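Local coordinates for protein Apc35852 (Geobacillus stearothermophilus, PDB 1U9C) that is of unknown function but belongs to the DJ-1/PfpI family, whose members include chaperones and cysteine proteases, at residues T151-T156 with T202-Q207; F155-E160 with L172-L177. All coordinates share one frame; numbering follows the deposited sequence.

Contact 1. Residues T151-T156 with T202-Q207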
loop_
_atom_site.group_PDB
_atom_site.type_symbol
_atom_site.label_atom_id
_atom_site.label_comp_id
_atom_site.label_asym_id
_atom_site.label_seq_id
_atom_site.Cartn_x
_atom_site.Cartn_y
_atom_site.Cartn_z
ATOM N N THR A 151 13.592 -1.237 -8.630
ATOM C CA THR A 151 14.105 -1.244 -7.273
ATOM C C THR A 151 12.902 -1.074 -6.336
ATOM O O THR A 151 12.201 -0.073 -6.413
ATOM C CB THR A 151 15.093 -0.102 -7.041
ATOM O OG1 THR A 151 16.249 -0.299 -7.876
ATOM C CG2 THR A 151 15.643 -0.135 -5.604
ATOM N N VAL A 152 12.698 -2.023 -5.438
ATOM C CA VAL A 152 11.576 -1.987 -4.511
ATOM C C VAL A 152 11.964 -2.497 -3.157
ATOM O O VAL A 152 12.958 -3.255 -3.014
ATOM C CB VAL A 152 10.402 -2.801 -4.977
ATOM C CG1 VAL A 152 9.985 -2.454 -6.358
ATOM C CG2 VAL A 152 10.647 -4.306 -4.835
ATOM N N THR A 153 11.140 -2.134 -2.185
ATOM C CA THR A 153 11.185 -2.716 -0.862
ATOM C C THR A 153 9.811 -3.146 -0.421
ATOM O O THR A 153 8.809 -2.833 -1.065
ATOM C CB THR A 153 11.856 -1.752 0.118
ATOM O OG1 THR A 153 12.201 -2.414 1.337
ATOM C CG2 THR A 153 10.985 -0.581 0.524
ATOM N N SER A 154 9.771 -3.867 0.694
ATOM C CA SER A 154 8.526 -4.308 1.320
ATOM C C SER A 154 8.874 -4.828 2.678
ATOM O O SER A 154 10.038 -4.970 3.011
ATOM C CB SER A 154 7.799 -5.407 0.551
ATOM O OG SER A 154 8.478 -6.679 0.599
ATOM N N PHE A 155 7.855 -5.289 3.404
ATOM C CA PHE A 155 8.068 -6.051 4.616
ATOM C C PHE A 155 8.957 -7.223 4.243
ATOM O O PHE A 155 8.720 -7.917 3.275
ATOM C CB PHE A 155 6.755 -6.589 5.111
ATOM C CG PHE A 155 6.725 -6.902 6.563
ATOM C CD1 PHE A 155 6.705 -5.905 7.491
ATOM C CD2 PHE A 155 6.604 -8.206 6.987
ATOM C CE1 PHE A 155 6.595 -6.204 8.819
ATOM C CE2 PHE A 155 6.489 -8.500 8.322
ATOM C CZ PHE A 155 6.471 -7.507 9.222
ATOM N N THR A 156 10.009 -7.407 5.007
ATOM C CA THR A 156 11.006 -8.395 4.628
ATOM C C THR A 156 10.657 -9.755 5.158
ATOM O O THR A 156 9.920 -9.890 6.135
ATOM C CB THR A 156 12.405 -7.993 5.138
ATOM O OG1 THR A 156 12.409 -7.899 6.569
ATOM C CG2 THR A 156 12.860 -6.646 4.603
ATOM N N THR A 202 8.101 2.640 -2.739
ATOM C CA THR A 202 7.764 1.620 -1.769
ATOM C C THR A 202 8.450 1.888 -0.474
ATOM O O THR A 202 9.557 2.465 -0.421
ATOM C CB THR A 202 8.110 0.212 -2.289
ATOM O OG1 THR A 202 9.429 0.139 -2.835
ATOM C CG2 THR A 202 7.182 -0.206 -3.402
ATOM N N GLY A 203 7.838 1.393 0.602
ATOM C CA GLY A 203 8.338 1.555 1.971
ATOM C C GLY A 203 8.308 0.201 2.664
ATOM O O GLY A 203 7.481 -0.649 2.369
ATOM N N GLN A 204 9.192 -0.006 3.625
ATOM C CA GLN A 204 9.421 -1.336 4.211
ATOM C C GLN A 204 8.485 -1.740 5.343
ATOM O O GLN A 204 8.148 -2.893 5.478
ATOM C CB GLN A 204 10.868 -1.386 4.697
ATOM C CG GLN A 204 11.362 -2.769 5.051
ATOM C CD GLN A 204 12.790 -2.769 5.464
ATOM O OE1 GLN A 204 13.600 -2.086 4.852
ATOM N NE2 GLN A 204 13.089 -3.451 6.549
ATOM N N ASN A 205 8.097 -0.793 6.171
ATOM C CA ASN A 205 7.416 -1.126 7.412
ATOM C C ASN A 205 6.665 0.100 7.973
ATOM O O ASN A 205 6.675 1.162 7.366
ATOM C CB ASN A 205 8.441 -1.668 8.373
ATOM C CG ASN A 205 9.594 -0.755 8.471
ATOM O OD1 ASN A 205 9.388 0.428 8.442
ATOM N ND2 ASN A 205 10.825 -1.282 8.501
ATOM N N PRO A 206 5.999 -0.028 9.120
ATOM C CA PRO A 206 5.192 1.090 9.609
ATOM C C PRO A 206 5.991 2.339 9.799
ATOM O O PRO A 206 5.526 3.425 9.553
ATOM C CB PRO A 206 4.610 0.558 10.941
ATOM C CG PRO A 206 4.577 -0.858 10.776
ATOM C CD PRO A 206 5.789 -1.234 9.932
ATOM N N GLN A 207 7.235 2.161 10.205
ATOM C CA GLN A 207 8.154 3.254 10.423
ATOM C C GLN A 207 8.564 4.001 9.142
ATOM O O GLN A 207 9.178 5.091 9.209
ATOM C CB GLN A 207 9.438 2.732 11.118
ATOM C CG GLN A 207 9.241 2.088 12.511
ATOM C CD GLN A 207 8.627 0.686 12.531
ATOM O OE1 GLN A 207 8.581 -0.026 11.536
ATOM N NE2 GLN A 207 8.209 0.249 13.731
HETATM O O HOH W 1 10.010 1.154 -5.321
#

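Contact 2. Residues F155-E160 with L172-L177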
loop_
_atom_site.group_PDB
_atom_site.type_symbol
_atom_site.label_atom_id
_atom_site.label_comp_id
_atom_site.label_asym_id
_atom_site.label_seq_id
_atom_site.Cartn_x
_atom_site.Cartn_y
_atom_site.Cartn_z
ATOM N N PHE A 155 7.855 -5.289 3.404
ATOM C CA PHE A 155 8.068 -6.051 4.616
ATOM C C PHE A 155 8.957 -7.223 4.243
ATOM O O PHE A 155 8.720 -7.917 3.275
ATOM C CB PHE A 155 6.755 -6.589 5.111
ATOM C CG PHE A 155 6.725 -6.902 6.563
ATOM C CD1 PHE A 155 6.705 -5.905 7.491
ATOM C CD2 PHE A 155 6.604 -8.206 6.987
ATOM C CE1 PHE A 155 6.595 -6.204 8.819
ATOM C CE2 PHE A 155 6.489 -8.500 8.322
ATOM C CZ PHE A 155 6.471 -7.507 9.222
ATOM N N THR A 156 10.009 -7.407 5.007
ATOM C CA THR A 156 11.006 -8.395 4.628
ATOM C C THR A 156 10.657 -9.755 5.158
ATOM O O THR A 156 9.920 -9.890 6.135
ATOM C CB THR A 156 12.405 -7.993 5.138
ATOM O OG1 THR A 156 12.409 -7.899 6.569
ATOM C CG2 THR A 156 12.860 -6.646 4.603
ATOM N N ASP A 157 11.251 -10.760 4.530
ATOM C CA ASP A 157 11.081 -12.133 4.991
ATOM C C ASP A 157 11.587 -12.287 6.404
ATOM O O ASP A 157 11.004 -13.031 7.177
ATOM C CB ASP A 157 11.811 -13.115 4.119
ATOM C CG ASP A 157 11.263 -13.197 2.719
ATOM O OD1 ASP A 157 10.164 -12.677 2.428
ATOM O OD2 ASP A 157 11.906 -13.821 1.835
ATOM N N GLU A 158 12.697 -11.609 6.736
ATOM C CA GLU A 158 13.211 -11.580 8.114
ATOM C C GLU A 158 12.230 -10.992 9.117
ATOM O O GLU A 158 12.019 -11.532 10.188
ATOM C CB GLU A 158 14.522 -10.767 8.189
ATOM C CG GLU A 158 15.173 -10.788 9.579
ATOM C CD GLU A 158 16.310 -9.776 9.754
ATOM O OE1 GLU A 158 16.483 -8.871 8.909
ATOM O OE2 GLU A 158 17.051 -9.894 10.753
ATOM N N GLU A 159 11.605 -9.876 8.758
ATOM C CA GLU A 159 10.584 -9.275 9.603
ATOM C C GLU A 159 9.389 -10.224 9.738
ATOM O O GLU A 159 8.880 -10.393 10.829
ATOM C CB GLU A 159 10.132 -7.922 9.057
ATOM C CG GLU A 159 11.115 -6.792 9.359
ATOM C CD GLU A 159 10.984 -5.567 8.455
ATOM O OE1 GLU A 159 10.806 -5.733 7.223
ATOM O OE2 GLU A 159 11.139 -4.432 8.961
ATOM N N GLU A 160 9.050 -10.926 8.666
ATOM C CA GLU A 160 7.926 -11.873 8.687
ATOM C C GLU A 160 8.206 -13.085 9.569
ATOM O O GLU A 160 7.318 -13.599 10.258
ATOM C CB GLU A 160 7.598 -12.343 7.257
ATOM C CG GLU A 160 6.213 -12.956 7.080
ATOM C CD GLU A 160 5.114 -11.919 7.170
ATOM O OE1 GLU A 160 4.768 -11.339 6.125
ATOM O OE2 GLU A 160 4.644 -11.639 8.278
ATOM N N LEU A 172 5.503 -15.544 0.542
ATOM C CA LEU A 172 6.302 -14.521 1.210
ATOM C C LEU A 172 6.491 -13.340 0.245
ATOM O O LEU A 172 6.856 -13.524 -0.906
ATOM C CB LEU A 172 7.660 -15.043 1.706
ATOM C CG LEU A 172 7.612 -16.005 2.886
ATOM C CD1 LEU A 172 8.990 -16.316 3.388
ATOM C CD2 LEU A 172 6.720 -15.458 3.998
ATOM N N LEU A 173 6.211 -12.146 0.722
ATOM C CA LEU A 173 6.154 -10.976 -0.139
ATOM C C LEU A 173 7.501 -10.569 -0.778
ATOM O O LEU A 173 7.584 -10.456 -1.983
ATOM C CB LEU A 173 5.569 -9.830 0.656
ATOM C CG LEU A 173 5.435 -8.498 -0.081
ATOM C CD1 LEU A 173 4.686 -8.696 -1.335
ATOM C CD2 LEU A 173 4.705 -7.477 0.767
ATOM N N GLU A 174 8.536 -10.438 0.030
ATOM C CA GLU A 174 9.862 -10.089 -0.512
ATOM C C GLU A 174 10.315 -11.142 -1.539
ATOM O O GLU A 174 10.753 -10.849 -2.665
ATOM C CB GLU A 174 10.903 -9.977 0.628
ATOM C CG GLU A 174 12.369 -10.017 0.167
ATOM C CD GLU A 174 13.393 -9.997 1.310
ATOM O OE1 GLU A 174 13.056 -9.949 2.525
ATOM O OE2 GLU A 174 14.616 -10.045 0.984
ATOM N N SER A 175 10.192 -12.406 -1.138
ATOM C CA SER A 175 10.587 -13.512 -1.991
ATOM C C SER A 175 9.855 -13.480 -3.311
ATOM O O SER A 175 10.427 -13.706 -4.379
ATOM C CB SER A 175 10.249 -14.827 -1.285
ATOM O OG SER A 175 11.174 -15.025 -0.233
ATOM N N THR A 176 8.559 -13.199 -3.217
ATOM C CA THR A 176 7.725 -13.222 -4.395
ATOM C C THR A 176 8.013 -12.031 -5.318
ATOM O O THR A 176 8.039 -12.153 -6.552
ATOM C CB THR A 176 6.240 -13.429 -3.982
ATOM O OG1 THR A 176 6.140 -14.682 -3.287
ATOM C CG2 THR A 176 5.341 -13.662 -5.180
ATOM N N LEU A 177 8.220 -10.851 -4.723
ATOM C CA LEU A 177 8.600 -9.699 -5.523
ATOM C C LEU A 177 9.907 -9.926 -6.271
ATOM O O LEU A 177 10.034 -9.588 -7.446
ATOM C CB LEU A 177 8.753 -8.456 -4.647
ATOM C CG LEU A 177 7.480 -7.872 -4.089
ATOM C CD1 LEU A 177 7.822 -6.912 -2.974
ATOM C CD2 LEU A 177 6.629 -7.250 -5.178
HETATM O O HOH W 2 8.292 -10.686 2.988
HETATM O O HOH W 3 14.556 -10.788 4.708
HETATM O O HOH W 4 5.766 -11.754 3.470
#

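Contact 1. Residues T151-T156 with T202-Q207
Thr202 OG1 meets the backbone of Val152 and Thr153, and reaches Thr151 O through a water that accepts from the hydroxyl and donates to the carbonyl. Val152 CA packs directly on this oxygen, 3.5 Å from Thr202 OG1. At Thr153 comes the one direct hydrogen bond between the segments: Thr153 N donates to Thr202 OG1 over 2.9 Å, nearly straight at 169°. Thr202 OG1 thus accepts from a backbone N-H and donates to the water.

The two branches of Thr153 divide the work. Its methyl CG2 lies against the backbone of the other segment, 3.5 Å from Gly203 C. Thr153 OG1 touches Gln204 CB at 3.8 Å but spends its hydrogen bond on Val185 O. Ser154 turns its side chain away, to helix 173-179, and meets Gln204 through its carbonyl: Ser154 O is 3.3 Å from Gln204 CG.

Phe155 N is 3.2 Å from Gln204 O, yet the angle is too poor for a hydrogen bond. The same oxygen takes a bent CA-H...O contact from Phe155 CA (3.3 Å, 121° at the hydrogen) and sits at the ring edge, near its plane. Thr156 ends the walk with CG2 3.7 Å from Gln204 NE2. Chi1 of Gln204 (-167°) puts CG anti to the backbone N, beside Ser154 O, and the extended chain beyond it carries the amide to that methyl.

The contact ties the parallel pair 151-152/183-184, and the loop after it, to the C-terminal end of strand 200-203 in the main sheet. A hydroxyl accepts the one direct bond; the rest is methyl, methylene and backbone packing, with Gln204 OE1 satisfied by Gly187 N and NE2 weakly bonded to Glu159 OE2.

Contact 2. Residues F155-E160 with L172-L177
Asp157 and Glu174 cross obliquely with their carboxylates stacked, the planes 30° apart. The like charges approach to 4.0 Å between Asp157 OD1 and Glu174 OE1. Glu174 CG is anti to the backbone N (chi1 163°) and the chain continues extended, bringing OE1 to the first turn of helix 157-163. There Asp157 N donates to Glu174 OE1 over 2.8 Å at 166°, on its anti side. Arg178 pairs with Glu174 OE2.

Ser175 OG donates to Asp157 OD2, on its syn side, at 2.5 Å. Asp157 OD1 rests 3.3 Å from Glu174 CB and 3.5 Å from Leu172 CB, and takes a water that also donates to Phe155 O and accepts from Glu174 N. An alanine at Asp157 would probably leave Ser175 OG without its acceptor and that water less firmly held. Leu172 CD2 meets Glu160 CG at 4.0 Å.

Two helix N-termini thus face each other, likely easing the crowded negative charge. Thr156 and Glu159 form a capping box (Glu159 N to Thr156 OG1, Thr156 N to Glu159 OE1). Glu160 OE2 bonds His99 NE2 and OE1 bonds His130 NE2, next to Cys129, seen as 3-sulfinoalanine, consistent with the family's reactive cysteine.

How the contacts relate
Contact 1 is core throughout, all its touching residues being buried, whereas contact 2 is only partly buried, its centre about 15 Å from the chain's centre against about 10 Å. Both use Phe155 and Thr156, so one continuous chain passes from beside the end of strand 200-203 to the start of helix 157-163. Their chemistry follows their place: contact 1 relies on neutral hydroxyls, methyls and backbone with one bridging water, contact 2 on carboxylates and three waters. They also touch directly. Glu159 OE2 accepts from Asn205 ND2 and weakly from Gln204 NE2, while Ser154 OG packs on Leu173 and Leu177, setting helix 173-179 against the 151-156 segment.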